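Putative phosphinothricin n-acetyltransferase (Acinetobacter baylyi, PDB 2JLM) probably transfers the acetyl group of acetyl-CoA to the amino group of L-methionine sulfoximine and L-methionine sulfone, as a GNAT-family N-acetyltransferase. Local coordinates at residues I64-S78 with L107-A119. Sequence-based numbering, arbitrary orientation.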
loop_
_atom_site.group_PDB
_atom_site.type_symbol
_atom_site.label_atom_id
_atom_site.label_comp_id
_atom_site.label_asym_id
_atom_site.label_seq_id
_atom_site.Cartn_x
_atom_site.Cartn_y
_atom_site.Cartn_z
ATOM N N ILE D 64 5.887 -3.806 -14.850
ATOM C CA ILE D 64 7.256 -3.314 -14.935
ATOM C C ILE D 64 7.653 -3.065 -16.386
ATOM O O ILE D 64 7.611 -3.969 -17.219
ATOM C CB ILE D 64 8.246 -4.294 -14.282
ATOM C CG1 ILE D 64 7.863 -4.552 -12.821
ATOM C CG2 ILE D 64 9.655 -3.749 -14.340
ATOM C CD1 ILE D 64 8.793 -5.561 -12.103
ATOM N N GLY D 65 8.029 -1.830 -16.691
ATOM C CA GLY D 65 8.345 -1.458 -18.057
ATOM C C GLY D 65 9.818 -1.176 -18.274
ATOM O O GLY D 65 10.574 -0.966 -17.323
ATOM N N ALA D 66 10.233 -1.191 -19.535
ATOM C CA ALA D 66 11.601 -0.836 -19.894
ATOM C C ALA D 66 11.535 0.320 -20.880
ATOM O O ALA D 66 10.800 0.259 -21.872
ATOM C CB ALA D 66 12.332 -2.027 -20.497
ATOM N N VAL D 67 12.284 1.382 -20.598
ATOM C CA VAL D 67 12.188 2.595 -21.402
ATOM C C VAL D 67 13.551 3.026 -21.917
ATOM O O VAL D 67 14.544 2.947 -21.197
ATOM C CB VAL D 67 11.525 3.718 -20.603
ATOM C CG1 VAL D 67 11.644 5.024 -21.330
ATOM C CG2 VAL D 67 10.058 3.374 -20.361
ATOM N N ASN D 68 13.606 3.439 -23.179
ATOM C CA ASN D 68 14.868 3.893 -23.767
ATOM C C ASN D 68 15.176 5.349 -23.406
ATOM O O ASN D 68 14.297 6.082 -22.933
ATOM C CB ASN D 68 14.912 3.663 -25.291
ATOM C CG ASN D 68 13.945 4.553 -26.063
ATOM O OD1 ASN D 68 13.321 5.457 -25.506
ATOM N ND2 ASN D 68 13.823 4.300 -27.360
ATOM N N GLU D 69 16.428 5.747 -23.615
ATOM C CA GLU D 69 16.902 7.080 -23.247
ATOM C C GLU D 69 15.866 8.144 -23.607
ATOM O O GLU D 69 15.685 9.115 -22.877
ATOM C CB GLU D 69 18.244 7.375 -23.934
ATOM C CG GLU D 69 19.092 8.439 -23.266
ATOM C CD GLU D 69 18.795 9.849 -23.763
ATOM N N VAL D 70 15.171 7.921 -24.717
ATOM C CA VAL D 70 14.194 8.866 -25.257
ATOM C C VAL D 70 12.785 8.794 -24.627
ATOM O O VAL D 70 11.968 9.697 -24.815
ATOM C CB VAL D 70 14.097 8.694 -26.787
ATOM C CG1 VAL D 70 12.927 9.475 -27.359
ATOM C CG2 VAL D 70 15.411 9.113 -27.441
ATOM N N GLY D 71 12.497 7.731 -23.884
ATOM C CA GLY D 71 11.217 7.625 -23.200
ATOM C C GLY D 71 10.225 6.650 -23.821
ATOM O O GLY D 71 9.108 6.483 -23.327
ATOM N N GLN D 72 10.633 6.006 -24.906
ATOM C CA GLN D 72 9.800 5.011 -25.570
ATOM C C GLN D 72 9.700 3.707 -24.759
ATOM O O GLN D 72 10.713 3.164 -24.296
ATOM C CB GLN D 72 10.357 4.723 -26.967
ATOM C CG GLN D 72 9.443 3.884 -27.843
ATOM C CD GLN D 72 10.036 3.619 -29.214
ATOM O OE1 GLN D 72 9.483 2.850 -30.004
ATOM N NE2 GLN D 72 11.168 4.256 -29.504
ATOM N N LEU D 73 8.479 3.204 -24.592
ATOM C CA LEU D 73 8.268 1.932 -23.909
ATOM C C LEU D 73 8.796 0.780 -24.760
ATOM O O LEU D 73 8.233 0.468 -25.809
ATOM C CB LEU D 73 6.788 1.728 -23.581
ATOM C CG LEU D 73 6.462 0.546 -22.661
ATOM C CD1 LEU D 73 7.017 0.754 -21.253
ATOM C CD2 LEU D 73 4.970 0.323 -22.618
ATOM N N LEU D 74 9.889 0.167 -24.308
ATOM C CA LEU D 74 10.533 -0.925 -25.042
ATOM C C LEU D 74 9.805 -2.248 -24.851
ATOM O O LEU D 74 9.935 -3.163 -25.660
ATOM C CB LEU D 74 11.994 -1.084 -24.616
ATOM C CG LEU D 74 12.887 0.128 -24.881
ATOM C CD1 LEU D 74 14.352 -0.281 -24.864
ATOM C CD2 LEU D 74 12.536 0.768 -26.219
ATOM N N GLY D 75 9.035 -2.343 -23.776
ATOM C CA GLY D 75 8.352 -3.574 -23.447
ATOM C C GLY D 75 8.026 -3.573 -21.976
ATOM O O GLY D 75 8.509 -2.714 -21.232
ATOM N N PHE D 76 7.202 -4.524 -21.557
ATOM C CA PHE D 76 6.758 -4.595 -20.169
ATOM C C PHE D 76 6.546 -6.034 -19.699
ATOM O O PHE D 76 6.434 -6.963 -20.499
ATOM C CB PHE D 76 5.481 -3.768 -19.973
ATOM C CG PHE D 76 4.280 -4.332 -20.669
ATOM C CD1 PHE D 76 3.357 -5.098 -19.976
ATOM C CD2 PHE D 76 4.073 -4.103 -22.022
ATOM C CE1 PHE D 76 2.244 -5.626 -20.621
ATOM C CE2 PHE D 76 2.966 -4.627 -22.670
ATOM C CZ PHE D 76 2.053 -5.391 -21.968
ATOM N N ALA D 77 6.524 -6.223 -18.390
ATOM C CA ALA D 77 6.246 -7.532 -17.831
ATOM C C ALA D 77 5.242 -7.329 -16.722
ATOM O O ALA D 77 5.160 -6.248 -16.143
ATOM C CB ALA D 77 7.509 -8.177 -17.295
ATOM N N SER D 78 4.466 -8.360 -16.430
ATOM C CA SER D 78 3.418 -8.227 -15.440
ATOM C C SER D 78 2.985 -9.617 -14.990
ATOM O O SER D 78 3.403 -10.616 -15.574
ATOM C CB SER D 78 2.243 -7.472 -16.052
ATOM O OG SER D 78 1.262 -7.164 -15.074
ATOM N N LEU D 107 15.877 -7.926 -23.843
ATOM C CA LEU D 107 14.938 -7.186 -23.020
ATOM C C LEU D 107 14.052 -8.116 -22.161
ATOM O O LEU D 107 13.792 -7.827 -20.992
ATOM C CB LEU D 107 14.093 -6.253 -23.893
ATOM C CG LEU D 107 14.837 -4.954 -24.223
ATOM C CD1 LEU D 107 13.991 -4.011 -25.069
ATOM C CD2 LEU D 107 15.264 -4.276 -22.940
ATOM N N SER D 108 13.612 -9.232 -22.743
ATOM C CA SER D 108 12.732 -10.181 -22.063
ATOM C C SER D 108 13.370 -10.664 -20.797
ATOM O O SER D 108 12.712 -10.828 -19.777
ATOM C CB SER D 108 12.458 -11.407 -22.948
ATOM O OG SER D 108 11.449 -11.110 -23.890
ATOM N N LYS D 109 14.666 -10.914 -20.880
ATOM C CA LYS D 109 15.385 -11.494 -19.773
ATOM C C LYS D 109 15.520 -10.467 -18.647
ATOM O O LYS D 109 15.300 -10.791 -17.483
ATOM C CB LYS D 109 16.745 -12.026 -20.254
ATOM C CG LYS D 109 17.520 -12.817 -19.204
ATOM C CD LYS D 109 18.933 -13.139 -19.676
ATOM N N HIS D 110 15.864 -9.228 -19.001
ATOM C CA HIS D 110 15.950 -8.136 -18.028
ATOM C C HIS D 110 14.626 -7.926 -17.298
ATOM O O HIS D 110 14.587 -7.845 -16.075
ATOM C CB HIS D 110 16.319 -6.815 -18.718
ATOM C CG HIS D 110 17.698 -6.795 -19.287
ATOM N ND1 HIS D 110 18.815 -7.061 -18.528
ATOM C CD2 HIS D 110 18.145 -6.525 -20.536
ATOM C CE1 HIS D 110 19.890 -6.965 -19.286
ATOM N NE2 HIS D 110 19.511 -6.640 -20.509
ATOM N N LEU D 111 13.547 -7.803 -18.062
ATOM C CA LEU D 111 12.233 -7.611 -17.472
ATOM C C LEU D 111 11.857 -8.807 -16.598
ATOM O O LEU D 111 11.385 -8.635 -15.468
ATOM C CB LEU D 111 11.189 -7.357 -18.559
ATOM C CG LEU D 111 11.297 -5.952 -19.169
ATOM C CD1 LEU D 111 10.594 -5.858 -20.525
ATOM C CD2 LEU D 111 10.759 -4.869 -18.207
ATOM N N MET D 112 12.090 -10.019 -17.097
ATOM C CA MET D 112 11.812 -11.207 -16.293
ATOM C C MET D 112 12.624 -11.198 -14.998
ATOM O O MET D 112 12.094 -11.485 -13.925
ATOM C CB MET D 112 12.045 -12.503 -17.079
ATOM C CG MET D 112 10.879 -12.882 -17.990
ATOM S SD MET D 112 9.281 -12.861 -17.142
ATOM C CE MET D 112 9.610 -14.064 -15.860
ATOM N N ASN D 113 13.904 -10.853 -15.088
ATOM C CA ASN D 113 14.717 -10.782 -13.884
ATOM C C ASN D 113 14.144 -9.804 -12.860
ATOM O O ASN D 113 14.121 -10.080 -11.662
ATOM C CB ASN D 113 16.168 -10.424 -14.211
ATOM C CG ASN D 113 17.012 -11.645 -14.536
ATOM O OD1 ASN D 113 16.799 -12.730 -13.990
ATOM N ND2 ASN D 113 17.984 -11.469 -15.423
ATOM N N GLU D 114 13.693 -8.655 -13.332
ATOM C CA GLU D 114 13.145 -7.652 -12.434
ATOM C C GLU D 114 11.793 -8.137 -11.867
ATOM O O GLU D 114 11.525 -7.998 -10.672
ATOM C CB GLU D 114 13.036 -6.305 -13.162
ATOM C CG GLU D 114 12.827 -5.084 -12.261
ATOM C CD GLU D 114 14.078 -4.663 -11.483
ATOM O OE1 GLU D 114 15.156 -5.279 -11.655
ATOM O OE2 GLU D 114 13.977 -3.702 -10.687
ATOM N N LEU D 115 10.964 -8.746 -12.711
ATOM C CA LEU D 115 9.680 -9.297 -12.257
ATOM C C LEU D 115 9.859 -10.375 -11.196
ATOM O O LEU D 115 9.091 -10.448 -10.242
ATOM C CB LEU D 115 8.896 -9.886 -13.425
ATOM C CG LEU D 115 7.413 -10.088 -13.129
ATOM C CD1 LEU D 115 6.766 -8.729 -12.889
ATOM C CD2 LEU D 115 6.737 -10.821 -14.266
ATOM N N ILE D 116 10.872 -11.214 -11.362
ATOM C CA ILE D 116 11.120 -12.286 -10.405
ATOM C C ILE D 116 11.553 -11.721 -9.054
ATOM O O ILE D 116 11.126 -12.205 -7.991
ATOM C CB ILE D 116 12.162 -13.263 -10.951
ATOM C CG1 ILE D 116 11.592 -13.987 -12.175
ATOM C CG2 ILE D 116 12.601 -14.267 -9.884
ATOM C CD1 ILE D 116 12.609 -14.885 -12.879
ATOM N N LYS D 117 12.394 -10.691 -9.100
ATOM C CA LYS D 117 12.781 -9.974 -7.889
ATOM C C LYS D 117 11.533 -9.450 -7.193
ATOM O O LYS D 117 11.392 -9.586 -5.984
ATOM C CB LYS D 117 13.745 -8.826 -8.214
ATOM C CG LYS D 117 15.207 -9.270 -8.355
ATOM C CD LYS D 117 16.123 -8.111 -8.757
ATOM N N ARG D 118 10.611 -8.882 -7.970
ATOM C CA ARG D 118 9.362 -8.373 -7.419
ATOM C C ARG D 118 8.506 -9.482 -6.787
ATOM O O ARG D 118 7.851 -9.258 -5.767
ATOM C CB ARG D 118 8.559 -7.636 -8.498
ATOM C CG ARG D 118 7.445 -6.746 -7.945
ATOM C CD ARG D 118 8.018 -5.550 -7.181
ATOM N NE ARG D 118 8.866 -4.745 -8.057
ATOM C CZ ARG D 118 8.416 -3.756 -8.824
ATOM N NH1 ARG D 118 9.251 -3.083 -9.606
ATOM N NH2 ARG D 118 7.131 -3.430 -8.806
ATOM N N ALA D 119 8.507 -10.666 -7.402
ATOM C CA ALA D 119 7.746 -11.809 -6.892
ATOM C C ALA D 119 8.246 -12.206 -5.510
ATOM O O ALA D 119 7.453 -12.451 -4.598
ATOM C CB ALA D 119 7.833 -13.020 -7.860
#
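Ala77 and Leu111 mark where the β-hairpin 64-78 and helix 107-119 come close, their CA atoms 6.0 Å apart. At closest approach the helix axis is 8.1 Å from that of strand 73-78, the two directions differing by 32°, whereas strand 64-68 runs largely against it. No hydrogen bond joins the segments; this is helix-on-sheet packing. Leu111 lies across both strands: its CD2 sits 3.4 Å from Ile64 O and its CD1 meets the backbone between Gly75 and Phe76, while CB faces the methyl of Ala77. One turn earlier, Leu107 CD1 presses on Leu74 CB at 3.6 Å, the side chains crossing nearly at right angles. One turn later, Leu115 spreads its methyls, CD1 to Ile64 CD1 and CD2 to Ser78 O. With Ile64 CG1 anti to the carbonyl carbon (chi1 -57°) and the chain extended at chi2, CD1 lies 3.5 Å above the Arg118 guanidinium plane, near its rim; Arg118 NH1 also salt-bridges Glu14. Glu114 brings CG beside Ile64 CG2, while its OE2 forms a salt bridge to Arg11 of the second subunit. Helix 107-121 thus lies on one face of the GNAT sheet, also touching strands 7-14 and 91-98, while Phe76 on the opposite face packs against helix 17-34.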